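Side-chain contacts in 6-phosphogluconolactonase (Thermotoga maritima, PDB 1VL1), which hydrolyses 6-phosphogluconolactone to 6-phosphogluconate, the second step of the oxidative pentose phosphate pathway: residues S91-R94 against N95-V99; E125-E128 against R129-S133. All blocks are in the same frame, centred on the assembly; numbering follows the deposited sequence.

Contact 1: residues S91-R94 against N95-V99; sequences SNFR and NINEV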
ATOM      1  N   SER A  91      -3.928   9.542  10.395  1.00 22.19           N
ATOM      2  CA  SER A  91      -2.708   9.545   9.584  1.00 21.93           C
ATOM      3  C   SER A  91      -2.343   8.096   9.362  1.00 20.66           C
ATOM      4  O   SER A  91      -2.291   7.320  10.323  1.00 22.10           O
ATOM      5  CB  SER A  91      -1.547  10.172  10.374  1.00 22.16           C
ATOM      6  OG  SER A  91      -0.344  10.112   9.649  1.00 23.51           O
ATOM      7  N   ASN A  92      -2.065   7.748   8.126  1.00 21.36           N
ATOM      8  CA  ASN A  92      -1.517   6.452   7.813  1.00 21.18           C
ATOM      9  C   ASN A  92      -0.143   6.285   8.434  1.00 21.91           C
ATOM     10  O   ASN A  92       0.182   5.195   8.934  1.00 21.64           O
ATOM     11  CB  ASN A  92      -1.433   6.225   6.321  1.00 22.56           C
ATOM     12  CG  ASN A  92      -2.771   6.000   5.690  1.00 24.45           C
ATOM     13  OD1 ASN A  92      -3.669   5.502   6.328  1.00 24.55           O
ATOM     14  ND2 ASN A  92      -2.855   6.234   4.373  1.00 24.70           N
ATOM     15  N   PHE A  93       0.667   7.326   8.397  1.00 21.69           N
ATOM     16  CA  PHE A  93       1.983   7.255   9.047  1.00 22.23           C
ATOM     17  C   PHE A  93       1.872   6.844  10.519  1.00 21.99           C
ATOM     18  O   PHE A  93       2.593   5.947  10.979  1.00 22.69           O
ATOM     19  CB  PHE A  93       2.764   8.562   8.938  1.00 22.36           C
ATOM     20  CG  PHE A  93       4.018   8.511   9.736  1.00 20.08           C
ATOM     21  CD1 PHE A  93       5.127   7.797   9.258  1.00 23.31           C
ATOM     22  CD2 PHE A  93       4.067   9.021  10.994  1.00 24.22           C
ATOM     23  CE1 PHE A  93       6.263   7.668  10.043  1.00 22.52           C
ATOM     24  CE2 PHE A  93       5.212   8.882  11.768  1.00 24.33           C
ATOM     25  CZ  PHE A  93       6.306   8.203  11.254  1.00 24.70           C
ATOM     26  N   ARG A  94       1.018   7.541  11.260  1.00 22.14           N
ATOM     27  CA  ARG A  94       0.891   7.260  12.688  1.00 22.19           C
ATOM     28  C   ARG A  94       0.530   5.792  12.894  1.00 22.62           C
ATOM     29  O   ARG A  94       1.074   5.109  13.744  1.00 23.12           O
ATOM     30  CB  ARG A  94      -0.149   8.143  13.325  1.00 21.96           C
ATOM     31  CG  ARG A  94      -0.423   7.751  14.731  1.00 23.62           C
ATOM     32  CD  ARG A  94      -1.033   8.722  15.570  1.00 26.61           C
ATOM     33  NE  ARG A  94      -1.553   7.989  16.740  1.00 28.26           N
ATOM     34  CZ  ARG A  94      -2.444   8.449  17.568  1.00 31.88           C
ATOM     35  NH1 ARG A  94      -2.938   9.663  17.393  1.00 31.52           N
ATOM     36  NH2 ARG A  94      -2.849   7.681  18.584  1.00 31.96           N
ATOM     37  N   ASN A  95      -0.440   5.341  12.121  1.00 22.59           N
ATOM     38  CA  ASN A  95      -0.975   3.977  12.335  1.00 22.73           C
ATOM     39  C   ASN A  95       0.013   2.909  11.951  1.00 22.47           C
ATOM     40  O   ASN A  95       0.179   1.949  12.692  1.00 22.44           O
ATOM     41  CB  ASN A  95      -2.328   3.789  11.631  1.00 23.25           C
ATOM     42  CG  ASN A  95      -3.453   4.416  12.386  1.00 26.70           C
ATOM     43  OD1 ASN A  95      -3.941   3.831  13.334  1.00 28.31           O
ATOM     44  ND2 ASN A  95      -3.874   5.610  12.002  1.00 25.56           N
ATOM     45  N   ILE A  96       0.698   3.082  10.821  1.00 21.52           N
ATOM     46  CA  ILE A  96       1.746   2.136  10.433  1.00 21.50           C
ATOM     47  C   ILE A  96       3.000   2.268  11.317  1.00 20.73           C
ATOM     48  O   ILE A  96       3.642   1.263  11.637  1.00 20.90           O
ATOM     49  CB  ILE A  96       2.135   2.284   8.959  1.00 22.10           C
ATOM     50  CG1 ILE A  96       0.878   2.064   8.083  1.00 21.23           C
ATOM     51  CG2 ILE A  96       3.218   1.290   8.627  1.00 23.20           C
ATOM     52  CD1 ILE A  96       1.032   2.492   6.651  1.00 23.82           C
ATOM     53  N   ASN A  97       3.296   3.471  11.785  1.00 19.82           N
ATOM     54  CA  ASN A  97       4.371   3.636  12.786  1.00 20.00           C
ATOM     55  C   ASN A  97       4.088   2.856  14.066  1.00 21.09           C
ATOM     56  O   ASN A  97       4.972   2.170  14.586  1.00 21.78           O
ATOM     57  CB  ASN A  97       4.607   5.107  13.122  1.00 18.90           C
ATOM     58  CG  ASN A  97       5.861   5.329  13.969  1.00 21.72           C
ATOM     59  OD1 ASN A  97       6.918   4.801  13.656  1.00 22.54           O
ATOM     60  ND2 ASN A  97       5.722   6.059  15.088  1.00 23.21           N
ATOM     61  N   GLU A  98       2.836   2.884  14.512  1.00 21.76           N
ATOM     62  CA  GLU A  98       2.435   2.194  15.743  1.00 23.21           C
ATOM     63  C   GLU A  98       2.620   0.666  15.662  1.00 22.38           C
ATOM     64  O   GLU A  98       3.033   0.042  16.629  1.00 22.84           O
ATOM     65  CB  GLU A  98       0.994   2.568  16.094  1.00 23.92           C
ATOM     66  CG  GLU A  98       0.937   3.831  16.949  1.00 27.09           C
ATOM     67  CD  GLU A  98      -0.439   4.442  17.139  1.00 28.46           C
ATOM     68  OE1 GLU A  98      -1.454   3.890  16.638  1.00 35.36           O
ATOM     69  OE2 GLU A  98      -0.446   5.516  17.776  1.00 33.65           O
ATOM     70  N   VAL A  99       2.235   0.077  14.528  1.00 22.40           N
ATOM     71  CA  VAL A  99       2.260  -1.390  14.366  1.00 22.67           C
ATOM     72  C   VAL A  99       3.566  -1.928  13.800  1.00 23.20           C
ATOM     73  O   VAL A  99       3.922  -3.095  14.056  1.00 22.72           O
ATOM     74  CB  VAL A  99       1.061  -1.898  13.528  1.00 21.97           C
ATOM     75  CG1 VAL A  99      -0.255  -1.587  14.275  1.00 24.86           C
ATOM     76  CG2 VAL A  99       1.085  -1.403  12.131  1.00 22.79           C
TER
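The N-terminal turns of helix 92-101, the helix of a beta-alpha-beta unit between strands 74-82 and 111-112, hold this contact, with Asn95 gripping the carbonyl of Ser91 at its start. Ser91 is the N-cap: its OG takes a weak bond from Arg94 N. Its carbonyl O is held twice by Asn95, from opposite faces of the carbonyl plane. Asn95 N makes the ordinary helical bond to Ser91 O at 3.3 Å. Asn95 ND2 reaches Ser91 O from above that plane at 2.9 Å. With CG beside its own backbone N (chi1 -78°), the Asn95 amide is folded back towards the start of the helix, where ND2 also donates to Asp89 O in the preceding loop. Two residues further on, Phe93 and Asn97, themselves one turn apart, run alongside each other, ring and amide planes 12° apart. Asn97 CB sits over one face of the Phe93 ring, displaced towards the rim and 4.2 Å from its centroid, a CH-pi contact; Tyr113 meets the same ring. On the solvent side, Arg94 stretches out to Glu98, and NE gives OE2 a fairly straight bond of 2.9 Å (162°). The carboxylate oxygen lies close to the guanidinium plane, yet NE reaches it from above the carboxylate plane; a weak second bond comes from Arg94 NH2. Arg94 NH1 turns to Asp87 O. Asn95 ND2 donates to two backbone carbonyls, probably with one hydrogen each, which should fix the amide's rotation, while the salt bridge uses a single carboxylate oxygen and probably balances much of the charge of Arg94.

Contact 2: residues E125-E128 against R129-S133; sequences EKYE and REIRS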
ATOM      1  N   GLU A 125       5.531  16.658  -4.189  1.00 21.65           N
ATOM      2  CA  GLU A 125       6.733  16.758  -5.002  1.00 21.07           C
ATOM      3  C   GLU A 125       7.915  16.235  -4.230  1.00 22.00           C
ATOM      4  O   GLU A 125       8.780  15.552  -4.790  1.00 21.98           O
ATOM      5  CB  GLU A 125       6.917  18.190  -5.460  1.00 21.78           C
ATOM      6  CG  GLU A 125       5.845  18.592  -6.410  1.00 23.51           C
ATOM      7  CD  GLU A 125       5.864  20.034  -6.778  1.00 24.41           C
ATOM      8  OE1 GLU A 125       6.590  20.865  -6.115  1.00 26.86           O
ATOM      9  OE2 GLU A 125       5.139  20.339  -7.772  1.00 29.04           O
ATOM     10  N   LYS A 126       7.940  16.541  -2.919  1.00 20.89           N
ATOM     11  CA  LYS A 126       8.973  16.030  -2.036  1.00 20.55           C
ATOM     12  C   LYS A 126       8.940  14.507  -2.009  1.00 20.21           C
ATOM     13  O   LYS A 126       9.953  13.854  -2.080  1.00 21.58           O
ATOM     14  CB  LYS A 126       8.826  16.615  -0.635  1.00 20.11           C
ATOM     15  CG  LYS A 126       9.816  16.013   0.396  1.00 21.71           C
ATOM     16  CD  LYS A 126       9.669  16.693   1.744  1.00 24.01           C
ATOM     17  CE  LYS A 126      10.282  15.926   2.833  1.00 25.01           C
ATOM     18  NZ  LYS A 126      10.336  16.720   4.128  1.00 29.95           N
ATOM     19  N   TYR A 127       7.749  13.937  -1.878  1.00 20.28           N
ATOM     20  CA  TYR A 127       7.632  12.490  -1.775  1.00 21.03           C
ATOM     21  C   TYR A 127       7.990  11.872  -3.108  1.00 22.07           C
ATOM     22  O   TYR A 127       8.685  10.866  -3.152  1.00 22.09           O
ATOM     23  CB  TYR A 127       6.180  12.139  -1.432  1.00 22.05           C
ATOM     24  CG  TYR A 127       5.966  10.723  -1.031  1.00 22.04           C
ATOM     25  CD1 TYR A 127       6.858  10.102  -0.176  1.00 23.03           C
ATOM     26  CD2 TYR A 127       4.884   9.984  -1.475  1.00 21.26           C
ATOM     27  CE1 TYR A 127       6.673   8.790   0.262  1.00 24.47           C
ATOM     28  CE2 TYR A 127       4.706   8.665  -1.041  1.00 23.23           C
ATOM     29  CZ  TYR A 127       5.596   8.071  -0.204  1.00 23.99           C
ATOM     30  OH  TYR A 127       5.447   6.738   0.229  1.00 24.68           O
ATOM     31  N   GLU A 128       7.554  12.488  -4.195  1.00 21.83           N
ATOM     32  CA  GLU A 128       7.920  11.985  -5.534  1.00 22.01           C
ATOM     33  C   GLU A 128       9.460  11.942  -5.716  1.00 21.82           C
ATOM     34  O   GLU A 128      10.018  10.933  -6.147  1.00 21.63           O
ATOM     35  CB  GLU A 128       7.292  12.832  -6.645  1.00 23.94           C
ATOM     36  CG  GLU A 128       7.616  12.254  -8.004  1.00 23.47           C
ATOM     37  CD  GLU A 128       6.535  12.416  -9.080  1.00 28.66           C
ATOM     38  OE1 GLU A 128       5.365  12.697  -8.796  1.00 30.61           O
ATOM     39  OE2 GLU A 128       6.894  12.245 -10.238  1.00 35.24           O
ATOM     40  N   ARG A 129      10.122  13.019  -5.359  1.00 21.32           N
ATOM     41  CA  ARG A 129      11.583  13.070  -5.414  1.00 21.53           C
ATOM     42  C   ARG A 129      12.218  11.954  -4.576  1.00 21.94           C
ATOM     43  O   ARG A 129      13.232  11.370  -4.972  1.00 20.70           O
ATOM     44  CB  ARG A 129      12.142  14.428  -4.986  1.00 21.40           C
ATOM     45  CG  ARG A 129      11.939  15.592  -5.971  1.00 23.91           C
ATOM     46  CD  ARG A 129      12.637  16.870  -5.631  1.00 22.01           C
ATOM     47  NE  ARG A 129      12.279  17.396  -4.325  1.00 24.90           N
ATOM     48  CZ  ARG A 129      11.315  18.286  -4.068  1.00 25.83           C
ATOM     49  NH1 ARG A 129      10.540  18.754  -5.032  1.00 24.94           N
ATOM     50  NH2 ARG A 129      11.175  18.723  -2.809  1.00 26.01           N
ATOM     51  N   GLU A 130      11.675  11.701  -3.381  1.00 23.44           N
ATOM     52  CA  GLU A 130      12.256  10.694  -2.501  1.00 23.50           C
ATOM     53  C   GLU A 130      12.112   9.304  -3.102  1.00 24.01           C
ATOM     54  O   GLU A 130      13.025   8.497  -3.033  1.00 24.10           O
ATOM     55  CB  GLU A 130      11.560  10.685  -1.139  1.00 26.34           C
ATOM     56  CG  GLU A 130      11.966  11.734  -0.219  1.00 27.71           C
ATOM     57  CD  GLU A 130      11.404  11.478   1.179  1.00 24.41           C
ATOM     58  OE1 GLU A 130      11.387  10.322   1.643  1.00 29.26           O
ATOM     59  OE2 GLU A 130      11.022  12.505   1.753  1.00 30.94           O
ATOM     60  N   ILE A 131      10.924   9.002  -3.630  1.00 22.47           N
ATOM     61  CA  ILE A 131      10.721   7.714  -4.271  1.00 23.31           C
ATOM     62  C   ILE A 131      11.689   7.493  -5.431  1.00 23.22           C
ATOM     63  O   ILE A 131      12.371   6.439  -5.491  1.00 23.20           O
ATOM     64  CB  ILE A 131       9.262   7.601  -4.770  1.00 23.28           C
ATOM     65  CG1 ILE A 131       8.342   7.614  -3.569  1.00 25.31           C
ATOM     66  CG2 ILE A 131       9.119   6.331  -5.563  1.00 26.82           C
ATOM     67  CD1 ILE A 131       6.873   7.739  -3.993  1.00 25.75           C
ATOM     68  N   ARG A 132      11.787   8.488  -6.321  1.00 23.07           N
ATOM     69  CA  ARG A 132      12.671   8.395  -7.464  1.00 21.95           C
ATOM     70  C   ARG A 132      14.125   8.151  -7.044  1.00 21.33           C
ATOM     71  O   ARG A 132      14.880   7.408  -7.677  1.00 20.05           O
ATOM     72  CB  ARG A 132      12.608   9.671  -8.317  1.00 21.92           C
ATOM     73  CG  ARG A 132      11.321   9.870  -9.058  1.00 23.46           C
ATOM     74  CD  ARG A 132      11.311  11.161  -9.849  1.00 26.58           C
ATOM     75  NE  ARG A 132      10.046  11.417 -10.542  1.00 33.54           N
ATOM     76  CZ  ARG A 132       9.708  10.913 -11.742  1.00 35.24           C
ATOM     77  NH1 ARG A 132      10.532  10.092 -12.387  1.00 32.51           N
ATOM     78  NH2 ARG A 132       8.517  11.223 -12.280  1.00 33.50           N
ATOM     79  N   SER A 133      14.537   8.834  -5.993  1.00 22.09           N
ATOM     80  CA  SER A 133      15.866   8.680  -5.494  1.00 21.60           C
ATOM     81  C   SER A 133      16.130   7.254  -4.950  1.00 22.13           C
ATOM     82  O   SER A 133      17.255   6.706  -5.087  1.00 23.61           O
ATOM     83  CB  SER A 133      16.070   9.692  -4.374  1.00 22.52           C
ATOM     84  OG  SER A 133      17.409   9.655  -3.976  1.00 25.59           O
TER
HETATM   85  O   HOH W   1       8.598  21.002  -4.644  1.00 22.29           O
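Glu128 and Arg132 lie side by side, one turn apart on helix 120-134, and share a salt bridge. Arg132 NH2 meets Glu128 OE2 at 2.8 Å, nearly in line with the C-O bond, while NE adds a weak bond to the same oxygen. Glu128 OE1 accepts from Val166 N, so both carboxylate oxygens are engaged. With an alanine here, Val166 N would probably lose this acceptor and Arg132 its mate, close to the like charge of Arg185. Glu125 and Arg129 are joined through water: it donates to Glu125 OE1, and accepts from Arg129 NH1 at 3.0 Å. A bend at chi3 (-57°) folds the Arg129 guanidinium back so that one face lies over Glu125 O and Lys126 CA. Lys126 and Glu130 run alongside, but their charged ends are not in contact: Lys126 NZ makes a salt bridge with Asp115, and Glu130 OE1 is hydrogen-bonded to His112 ND1. On the buried side, Ile131 CD1 rests over one face of the Tyr127 ring, 3.9 Å from its centroid. Tyr127 OH bonds Leu78 O, and both side chains touch Phe77 of strand 74-82 and Val166 of strand 166-168.

Overall arrangement
Contacts 1 and 2 follow each other along the chain, on helices 92-101 and 120-134, with strand 111-112 between them. Their centres are 20 Å apart and their nearest atoms about 9 Å, so they do not touch. One thing they share is strand 74-82, where Leu78 is a neighbour of both. Another is the chain at strand 111-112: His112 partners contact 2, and the next residue, Tyr113, meets contact 1. Contact 1 lies near a bound citrate, about 6 Å from the side chain of Asn92; the citrate probably came with the crystallisation solution but may mark a pocket. Both contacts pair charges one turn apart, the arginine coming first in contact 1 and the glutamate in contact 2.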